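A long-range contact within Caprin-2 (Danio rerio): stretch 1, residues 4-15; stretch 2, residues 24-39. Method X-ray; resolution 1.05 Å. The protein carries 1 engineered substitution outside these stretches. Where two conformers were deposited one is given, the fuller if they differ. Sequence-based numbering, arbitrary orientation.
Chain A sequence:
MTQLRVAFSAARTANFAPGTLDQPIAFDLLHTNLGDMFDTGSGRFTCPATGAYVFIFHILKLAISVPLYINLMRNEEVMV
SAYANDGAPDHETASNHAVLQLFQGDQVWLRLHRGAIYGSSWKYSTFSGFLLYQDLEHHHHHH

Stretch 1 (4-15) LRVAFSAARTAN
Stretch 2, residues 24-39: PIAFDLLHTNLGDMFD

The contact is an antiparallel pairing of an extended strand, A7 to about R12, with a broken partner: L29-L30, a corner at H31, then T32-L34. The axes of 7-12 and 32-34 approach to 4.4 Å, their N-to-C directions 156° apart, and 977 Å² is buried in total. Register sets A7 against L34, F8 against N33, A10 against L30 and A11 against L29, so the partner spends one extra residue at the corner, where H31 has phi/psi -87/-33, between the extended L30 (-126/133) and T32 (-148/149).

Backbone bonds carry the ladder. A7 N donates to L34 O (3.1 Å), while the return bond from L34 N to A7 O (2.8 Å) is bent to 118° and weak. S9 N reaches T32 O at 3.1 Å, but S9 O receives H31 N at 2.8 Å, which is how the ladder passes the corner. Beyond it, A11 N to L29 O (2.8 Å) and L29 N to A11 O (3.0 Å) restore a regular pair. N33 to D36 then forms a type II turn closed by D36 N to N33 O (2.9 Å). G35, at 94/-10, suits it because a CB would jam against the preceding carbonyl O and sit tight against V6 CG2.

Apolar packing gathers on the face bearing F8 and A10. F8 (chi1 p, 69°) and F38 (t) form an offset stack, centroids 4.6 Å apart and planes at 16°, with F38 CD1 over one face of the F8 ring. A10 is small enough to be approached by three neighbours: its CB lies 3.6 Å from F27 CB, 3.7 Å from L30 CD2 and 3.8 Å from F38 CE2. F27 (m) presents its ring edge to the backbone of A11 and R12. N33 (t) braces F38 from within its own stretch: F38 N donates to N33 OD1 and N33 ND2 to F38 O, both at 3.1 Å. The face bearing A7, S9 and A11 also carries L29, T32 and L34; A11 CB meets L29 CD2 at 4.2 Å.

Polar side chains fasten the far end. D28 (p) takes T13 N on OD1 (2.9 Å) and T13 OG1 on OD2 (2.6 Å), with T13 in p, so one carboxylate binds backbone and hydroxyl together. R12, chi1 -142° and chi4 96°, sends NH1 to A26 O (2.9 Å); NE to A14 O (2.8 Å) and NH2 to N15 O (3.0 Å) anchor its guanidinium to its own stretch.

Two waters extend the polar network: one bridges S9 OG (2.8 Å) and H31 ND1 (3.1 Å), the other accepts from R12 NH1 and A26 N, both at 2.9 Å.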

ATOM      1  N   LEU A   4      16.745 -18.364   2.379  1.00 33.43           N
ATOM      2  CA  LEU A   4      15.831 -18.472   1.248  1.00 32.65           C
ATOM      3  C   LEU A   4      15.475 -17.101   0.684  1.00 23.92           C
ATOM      4  O   LEU A   4      15.382 -16.124   1.424  1.00 27.04           O
ATOM      5  CB  LEU A   4      14.555 -19.211   1.661  1.00 43.60           C
ATOM      6  CG  LEU A   4      14.287 -20.562   0.997  1.00 54.42           C
ATOM      7  CD1 LEU A   4      13.134 -21.279   1.686  1.00 53.22           C
ATOM      8  CD2 LEU A   4      14.001 -20.384  -0.485  1.00 62.66           C
ATOM      9  N   ARG A   5      15.288 -17.033  -0.629  1.00 13.44           N
ATOM     10  CA  ARG A   5      14.751 -15.838  -1.261  1.00 13.14           C
ATOM     11  C   ARG A   5      13.364 -16.167  -1.777  1.00  9.50           C
ATOM     12  O   ARG A   5      13.205 -17.023  -2.646  1.00 11.15           O
ATOM     13  CB  ARG A   5      15.663 -15.350  -2.384  1.00 20.79           C
ATOM     14  CG  ARG A   5      17.048 -14.966  -1.892  1.00 41.55           C
ATOM     15  CD  ARG A   5      17.889 -14.326  -2.980  1.00 57.47           C
ATOM     16  NE  ARG A   5      19.067 -13.672  -2.419  1.00 65.12           N
ATOM     17  CZ  ARG A   5      19.986 -13.038  -3.139  1.00 61.52           C
ATOM     18  NH1 ARG A   5      19.869 -12.971  -4.458  1.00 59.26           N
ATOM     19  NH2 ARG A   5      21.025 -12.472  -2.540  1.00 57.99           N
ATOM     20  N   VAL A   6      12.353 -15.521  -1.209  1.00  8.23           N
ATOM     21  CA  VAL A   6      10.980 -15.839  -1.544  1.00  8.06           C
ATOM     22  C   VAL A   6      10.213 -14.539  -1.749  1.00  7.71           C
ATOM     23  O   VAL A   6      10.081 -13.735  -0.821  1.00  8.43           O
ATOM     24  CB  VAL A   6      10.299 -16.673  -0.437  1.00  9.57           C
ATOM     25  CG1 VAL A   6       8.903 -17.095  -0.873  1.00 10.68           C
ATOM     26  CG2 VAL A   6      11.137 -17.889  -0.063  1.00 12.12           C
ATOM     27  N   ALA A   7       9.720 -14.320  -2.963  1.00  7.15           N
ATOM     28  CA  ALA A   7       8.962 -13.118  -3.275  1.00  7.54           C
ATOM     29  C   ALA A   7       8.176 -13.339  -4.542  1.00  6.62           C
ATOM     30  O   ALA A   7       8.675 -13.942  -5.487  1.00  8.54           O
ATOM     31  CB  ALA A   7       9.888 -11.917  -3.432  1.00  8.50           C
ATOM     32  N   PHE A   8       6.947 -12.840  -4.580  1.00  7.21           N
ATOM     33  CA  PHE A   8       6.171 -12.876  -5.805  1.00  6.52           C
ATOM     34  C   PHE A   8       5.487 -11.540  -6.009  1.00  6.39           C
ATOM     35  O   PHE A   8       5.228 -10.798  -5.050  1.00  6.43           O
ATOM     36  CB  PHE A   8       5.133 -14.011  -5.804  1.00  7.37           C
ATOM     37  CG  PHE A   8       4.009 -13.804  -4.837  1.00  7.05           C
ATOM     38  CD1 PHE A   8       2.828 -13.200  -5.234  1.00  8.23           C
ATOM     39  CD2 PHE A   8       4.135 -14.212  -3.523  1.00  8.01           C
ATOM     40  CE1 PHE A   8       1.803 -12.998  -4.326  1.00  8.55           C
ATOM     41  CE2 PHE A   8       3.115 -14.023  -2.619  1.00  9.07           C
ATOM     42  CZ  PHE A   8       1.948 -13.412  -3.022  1.00  9.56           C
ATOM     43  N   SER A   9       5.176 -11.248  -7.265  1.00  5.87           N
ATOM     44  CA  SER A   9       4.441 -10.046  -7.592  1.00  6.30           C
ATOM     45  C   SER A   9       3.592 -10.367  -8.805  1.00  5.34           C
ATOM     46  O   SER A   9       4.123 -10.610  -9.894  1.00  6.60           O
ATOM     47  CB  SER A   9       5.400  -8.889  -7.840  1.00  7.40           C
ATOM     48  OG  SER A   9       4.714  -7.656  -7.820  1.00  9.55           O
ATOM     49  N   ALA A  10       2.279 -10.412  -8.593  1.00  5.74           N
ATOM     50  CA  ALA A  10       1.338 -10.906  -9.580  1.00  5.93           C
ATOM     51  C   ALA A  10       0.354  -9.825  -9.994  1.00  6.18           C
ATOM     52  O   ALA A  10       0.121  -8.859  -9.253  1.00  6.63           O
ATOM     53  CB  ALA A  10       0.593 -12.109  -9.036  1.00  7.87           C
ATOM     54  N   ALA A  11      -0.236 -10.003 -11.170  1.00  6.05           N
ATOM     55  CA  ALA A  11      -1.246  -9.082 -11.657  1.00  5.91           C
ATOM     56  C   ALA A  11      -2.294  -9.844 -12.444  1.00  6.06           C
ATOM     57  O   ALA A  11      -2.021 -10.915 -13.004  1.00  7.35           O
ATOM     58  CB  ALA A  11      -0.630  -7.997 -12.515  1.00  7.51           C
ATOM     59  N   ARG A  12      -3.493  -9.282 -12.497  1.00  6.41           N
ATOM     60  CA  ARG A  12      -4.547  -9.879 -13.285  1.00  7.90           C
ATOM     61  C   ARG A  12      -4.817  -9.031 -14.514  1.00  8.14           C
ATOM     62  O   ARG A  12      -5.071  -7.824 -14.410  1.00 10.78           O
ATOM     63  CB  ARG A  12      -5.810 -10.051 -12.457  1.00 16.44           C
ATOM     64  CG  ARG A  12      -6.509 -11.343 -12.794  1.00 23.96           C
ATOM     65  CD  ARG A  12      -7.900 -11.361 -12.262  1.00 19.32           C
ATOM     66  NE  ARG A  12      -8.799 -11.996 -13.210  1.00 12.89           N
ATOM     67  CZ  ARG A  12      -9.155 -13.274 -13.169  1.00 11.69           C
ATOM     68  NH1 ARG A  12      -8.678 -14.070 -12.218  1.00 13.80           N
ATOM     69  NH2 ARG A  12     -10.000 -13.752 -14.076  1.00 14.76           N
ATOM     70  N   THR A  13      -4.754  -9.663 -15.685  1.00  8.52           N
ATOM     71  CA  THR A  13      -4.842  -8.908 -16.930  1.00  9.24           C
ATOM     72  C   THR A  13      -6.150  -9.131 -17.677  1.00  8.44           C
ATOM     73  O   THR A  13      -6.332  -8.610 -18.776  1.00 10.58           O
ATOM     74  CB  THR A  13      -3.667  -9.229 -17.881  1.00 11.31           C
ATOM     75  OG1 THR A  13      -3.748 -10.590 -18.316  1.00 11.30           O
ATOM     76  CG2 THR A  13      -2.332  -8.984 -17.199  1.00 14.64           C
ATOM     77  N   ALA A  14      -7.060  -9.877 -17.065  1.00  8.65           N
ATOM     78  CA  ALA A  14      -8.420 -10.026 -17.572  1.00  9.12           C
ATOM     79  C   ALA A  14      -9.383  -9.857 -16.406  1.00  7.85           C
ATOM     80  O   ALA A  14      -9.018 -10.103 -15.257  1.00  8.74           O
ATOM     81  CB  ALA A  14      -8.610 -11.377 -18.238  1.00 12.61           C
ATOM     82  N   ASN A  15     -10.612  -9.444 -16.691  1.00  8.32           N
ATOM     83  CA  ASN A  15     -11.591  -9.250 -15.634  1.00  7.44           C
ATOM     84  C   ASN A  15     -11.883 -10.545 -14.881  1.00  7.81           C
ATOM     85  O   ASN A  15     -11.702 -11.652 -15.410  1.00  9.22           O
ATOM     86  CB  ASN A  15     -12.908  -8.708 -16.197  1.00  8.15           C
ATOM     87  CG  ASN A  15     -12.792  -7.301 -16.775  1.00  8.48           C
ATOM     88  OD1 ASN A  15     -11.796  -6.600 -16.597  1.00  8.87           O
ATOM     89  ND2 ASN A  15     -13.841  -6.880 -17.475  1.00 10.76           N
ATOM     90  N   PRO A  24     -11.878 -17.681  -4.883  1.00  6.87           N
ATOM     91  CA  PRO A  24     -10.460 -17.311  -4.925  0.66  6.79           C
ATOM     92  C   PRO A  24     -10.126 -16.548  -6.209  1.00  6.37           C
ATOM     93  O   PRO A  24     -10.723 -16.798  -7.265  1.00  8.51           O
ATOM     94  CB  PRO A  24      -9.748 -18.663  -4.878  0.66  8.26           C
ATOM     95  CG  PRO A  24     -10.716 -19.599  -5.518  0.66  9.55           C
ATOM     96  CD  PRO A  24     -12.080 -19.125  -5.100  0.66  8.61           C
ATOM     97  N   ILE A  25      -9.170 -15.632  -6.112  1.00  6.91           N
ATOM     98  CA  ILE A  25      -8.781 -14.817  -7.252  1.00  6.79           C
ATOM     99  C   ILE A  25      -7.473 -15.315  -7.845  1.00  6.79           C
ATOM    100  O   ILE A  25      -6.420 -15.229  -7.215  1.00  7.26           O
ATOM    101  CB  ILE A  25      -8.626 -13.333  -6.861  1.00  6.85           C
ATOM    102  CG1 ILE A  25      -9.920 -12.793  -6.249  1.00  6.60           C
ATOM    103  CG2 ILE A  25      -8.209 -12.501  -8.069  1.00  7.68           C
ATOM    104  CD1 ILE A  25      -9.715 -11.549  -5.400  1.00  7.84           C
ATOM    105  N   ALA A  26      -7.542 -15.845  -9.058  1.00  7.30           N
ATOM    106  CA  ALA A  26      -6.347 -16.221  -9.804  1.00  7.93           C
ATOM    107  C   ALA A  26      -5.641 -14.977 -10.335  1.00  7.63           C
ATOM    108  O   ALA A  26      -6.287 -13.968 -10.622  1.00  8.94           O
ATOM    109  CB  ALA A  26      -6.717 -17.154 -10.950  1.00  9.13           C
ATOM    110  N   PHE A  27      -4.319 -15.039 -10.454  1.00  7.55           N
ATOM    111  CA  PHE A  27      -3.549 -13.952 -11.054  1.00  7.83           C
ATOM    112  C   PHE A  27      -2.680 -14.539 -12.149  1.00  7.99           C
ATOM    113  O   PHE A  27      -1.788 -15.333 -11.863  1.00 10.07           O
ATOM    114  CB  PHE A  27      -2.679 -13.233 -10.019  1.00  8.10           C
ATOM    115  CG  PHE A  27      -3.458 -12.376  -9.060  1.00  7.32           C
ATOM    116  CD1 PHE A  27      -4.064 -12.934  -7.949  1.00  7.36           C
ATOM    117  CD2 PHE A  27      -3.582 -11.014  -9.275  1.00  8.06           C
ATOM    118  CE1 PHE A  27      -4.782 -12.152  -7.074  1.00  7.87           C
ATOM    119  CE2 PHE A  27      -4.301 -10.226  -8.409  1.00  8.34           C
ATOM    120  CZ  PHE A  27      -4.906 -10.796  -7.305  1.00  8.08           C
ATOM    121  N   ASP A  28      -2.929 -14.155 -13.394  1.00  7.97           N
ATOM    122  CA  ASP A  28      -2.307 -14.815 -14.538  1.00  9.11           C
ATOM    123  C   ASP A  28      -0.873 -14.378 -14.811  1.00  7.72           C
ATOM    124  O   ASP A  28      -0.093 -15.142 -15.394  1.00 10.63           O
ATOM    125  CB  ASP A  28      -3.151 -14.578 -15.794  1.00  9.79           C
ATOM    126  CG  ASP A  28      -3.340 -13.105 -16.090  1.00  8.91           C
ATOM    127  OD1 ASP A  28      -4.192 -12.473 -15.430  1.00 10.10           O
ATOM    128  OD2 ASP A  28      -2.635 -12.572 -16.975  1.00 11.08           O
ATOM    129  N   LEU A  29      -0.528 -13.157 -14.418  1.00  7.74           N
ATOM    130  CA  LEU A  29       0.756 -12.587 -14.779  1.00  7.77           C
ATOM    131  C   LEU A  29       1.652 -12.456 -13.559  1.00  6.96           C
ATOM    132  O   LEU A  29       1.190 -12.067 -12.480  1.00  7.88           O
ATOM    133  CB  LEU A  29       0.544 -11.226 -15.446  1.00  8.20           C
ATOM    134  CG  LEU A  29       1.793 -10.536 -15.989  1.00  9.32           C
ATOM    135  CD1 LEU A  29       1.448  -9.781 -17.257  1.00 10.69           C
ATOM    136  CD2 LEU A  29       2.400  -9.592 -14.963  1.00 10.35           C
ATOM    137  N   LEU A  30       2.934 -12.766 -13.738  1.00  8.02           N
ATOM    138  CA  LEU A  30       3.926 -12.591 -12.687  1.00  7.55           C
ATOM    139  C   LEU A  30       5.101 -11.748 -13.164  1.00  7.52           C
ATOM    140  O   LEU A  30       5.648 -11.987 -14.247  1.00  8.36           O
ATOM    141  CB  LEU A  30       4.442 -13.947 -12.198  1.00  8.22           C
ATOM    142  CG  LEU A  30       3.518 -14.731 -11.272  1.00  8.55           C
ATOM    143  CD1 LEU A  30       3.904 -16.195 -11.243  1.00  9.90           C
ATOM    144  CD2 LEU A  30       3.577 -14.148  -9.868  1.00 10.12           C
ATOM    145  N   HIS A  31       5.493 -10.772 -12.352  1.00  7.91           N
ATOM    146  CA  HIS A  31       6.754 -10.077 -12.564  1.00  7.51           C
ATOM    147  C   HIS A  31       7.901 -10.804 -11.887  1.00  8.07           C
ATOM    148  O   HIS A  31       9.040 -10.736 -12.354  1.00 10.98           O
ATOM    149  CB  HIS A  31       6.682  -8.647 -12.040  1.00  8.73           C
ATOM    150  CG  HIS A  31       5.804  -7.755 -12.857  1.00 10.04           C
ATOM    151  ND1 HIS A  31       4.704  -7.111 -12.333  1.00 14.80           N
ATOM    152  CD2 HIS A  31       5.864  -7.397 -14.160  1.00 13.78           C
ATOM    153  CE1 HIS A  31       4.122  -6.395 -13.278  1.00 16.72           C
ATOM    154  NE2 HIS A  31       4.808  -6.548 -14.396  1.00 15.46           N
ATOM    155  N   THR A  32       7.626 -11.438 -10.747  0.51  8.63           N
ATOM    156  CA  THR A  32       8.627 -12.206 -10.008  0.51  7.90           C
ATOM    157  C   THR A  32       7.958 -13.373  -9.303  0.51  7.25           C
ATOM    158  O   THR A  32       6.796 -13.283  -8.905  0.51  6.88           O
ATOM    159  CB  THR A  32       9.374 -11.362  -8.940  0.51 16.25           C
ATOM    160  OG1 THR A  32       8.426 -10.673  -8.114  0.51 14.65           O
ATOM    161  CG2 THR A  32      10.328 -10.356  -9.569  0.51 14.50           C
ATOM    162  N   ASN A  33       8.702 -14.461  -9.138  1.00  7.14           N
ATOM    163  CA  ASN A  33       8.237 -15.610  -8.373  1.00  6.86           C
ATOM    164  C   ASN A  33       9.445 -16.352  -7.801  1.00  7.35           C
ATOM    165  O   ASN A  33       9.624 -17.551  -8.020  1.00  7.60           O
ATOM    166  CB  ASN A  33       7.362 -16.527  -9.237  1.00  7.87           C
ATOM    167  CG  ASN A  33       6.480 -17.467  -8.412  1.00  7.49           C
ATOM    168  OD1 ASN A  33       6.348 -17.332  -7.195  1.00  8.29           O
ATOM    169  ND2 ASN A  33       5.867 -18.429  -9.088  1.00  9.93           N
ATOM    170  N   LEU A  34      10.283 -15.608  -7.087  1.00  7.72           N
ATOM    171  CA  LEU A  34      11.447 -16.172  -6.407  1.00  8.37           C
ATOM    172  C   LEU A  34      10.985 -17.204  -5.397  1.00  7.85           C
ATOM    173  O   LEU A  34      10.147 -16.909  -4.540  1.00  8.21           O
ATOM    174  CB  LEU A  34      12.258 -15.083  -5.707  1.00  9.36           C
ATOM    175  CG  LEU A  34      12.847 -13.987  -6.588  1.00 11.68           C
ATOM    176  CD1 LEU A  34      13.510 -12.928  -5.727  1.00 15.22           C
ATOM    177  CD2 LEU A  34      13.845 -14.563  -7.586  1.00 16.18           C
ATOM    178  N   GLY A  35      11.513 -18.417  -5.519  1.00  9.33           N
ATOM    179  CA  GLY A  35      11.094 -19.517  -4.672  1.00 11.07           C
ATOM    180  C   GLY A  35       9.995 -20.383  -5.265  1.00  9.00           C
ATOM    181  O   GLY A  35       9.700 -21.450  -4.726  1.00 10.45           O
ATOM    182  N   ASP A  36       9.396 -19.931  -6.367  1.00  8.94           N
ATOM    183  CA  ASP A  36       8.379 -20.697  -7.094  1.00  9.49           C
ATOM    184  C   ASP A  36       7.155 -21.037  -6.259  1.00  9.39           C
ATOM    185  O   ASP A  36       6.517 -22.065  -6.490  1.00 13.42           O
ATOM    186  CB  ASP A  36       8.961 -22.002  -7.644  1.00 10.88           C
ATOM    187  CG  ASP A  36      10.197 -21.782  -8.461  1.00 16.74           C
ATOM    188  OD1 ASP A  36      10.056 -21.427  -9.650  1.00 17.51           O
ATOM    189  OD2 ASP A  36      11.307 -21.966  -7.917  1.00 20.02           O
ATOM    190  N   MET A  37       6.810 -20.186  -5.306  1.00  8.12           N
ATOM    191  CA  MET A  37       5.764 -20.541  -4.357  1.00  9.09           C
ATOM    192  C   MET A  37       4.390 -19.928  -4.653  1.00  8.15           C
ATOM    193  O   MET A  37       3.413 -20.272  -3.981  1.00  9.95           O
ATOM    194  CB  MET A  37       6.206 -20.164  -2.938  1.00  9.30           C
ATOM    195  CG  MET A  37       7.498 -20.832  -2.450  1.00 12.57           C
ATOM    196  SD  MET A  37       7.647 -22.593  -2.775  1.00 18.00           S
ATOM    197  CE  MET A  37       6.183 -23.141  -1.971  1.00 11.74           C
ATOM    198  N   PHE A  38       4.296 -19.034  -5.638  1.00  7.76           N
ATOM    199  CA  PHE A  38       2.988 -18.551  -6.062  1.00  7.59           C
ATOM    200  C   PHE A  38       2.467 -19.398  -7.210  1.00  8.11           C
ATOM    201  O   PHE A  38       3.205 -19.690  -8.153  1.00  9.77           O
ATOM    202  CB  PHE A  38       3.034 -17.086  -6.487  1.00  8.49           C
ATOM    203  CG  PHE A  38       1.675 -16.497  -6.736  1.00  7.85           C
ATOM    204  CD1 PHE A  38       0.878 -16.109  -5.673  1.00  8.59           C
ATOM    205  CD2 PHE A  38       1.182 -16.351  -8.023  1.00  8.44           C
ATOM    206  CE1 PHE A  38      -0.373 -15.569  -5.885  1.00  9.41           C
ATOM    207  CE2 PHE A  38      -0.073 -15.799  -8.244  1.00  8.83           C
ATOM    208  CZ  PHE A  38      -0.850 -15.412  -7.172  1.00  8.76           C
ATOM    209  N   ASP A  39       1.200 -19.789  -7.120  1.00  7.84           N
ATOM    210  CA  ASP A  39       0.523 -20.554  -8.159  1.00  9.75           C
ATOM    211  C   ASP A  39      -0.520 -19.685  -8.856  1.00  9.01           C
ATOM    212  O   ASP A  39      -1.506 -19.282  -8.242  1.00  9.72           O
ATOM    213  CB  ASP A  39      -0.129 -21.793  -7.553  1.00  9.90           C
ATOM    214  CG  ASP A  39      -0.853 -22.626  -8.584  1.00 12.18           C
ATOM    215  OD1 ASP A  39      -0.170 -23.260  -9.413  1.00 17.10           O
ATOM    216  OD2 ASP A  39      -2.100 -22.653  -8.567  1.00 16.76           O
TER
HETATM  217  O   HOH W   1       2.874  -7.208  -9.890  0.65 11.29           O
HETATM  218  O   HOH W   2      -9.929 -16.217 -10.690  0.88 13.32           O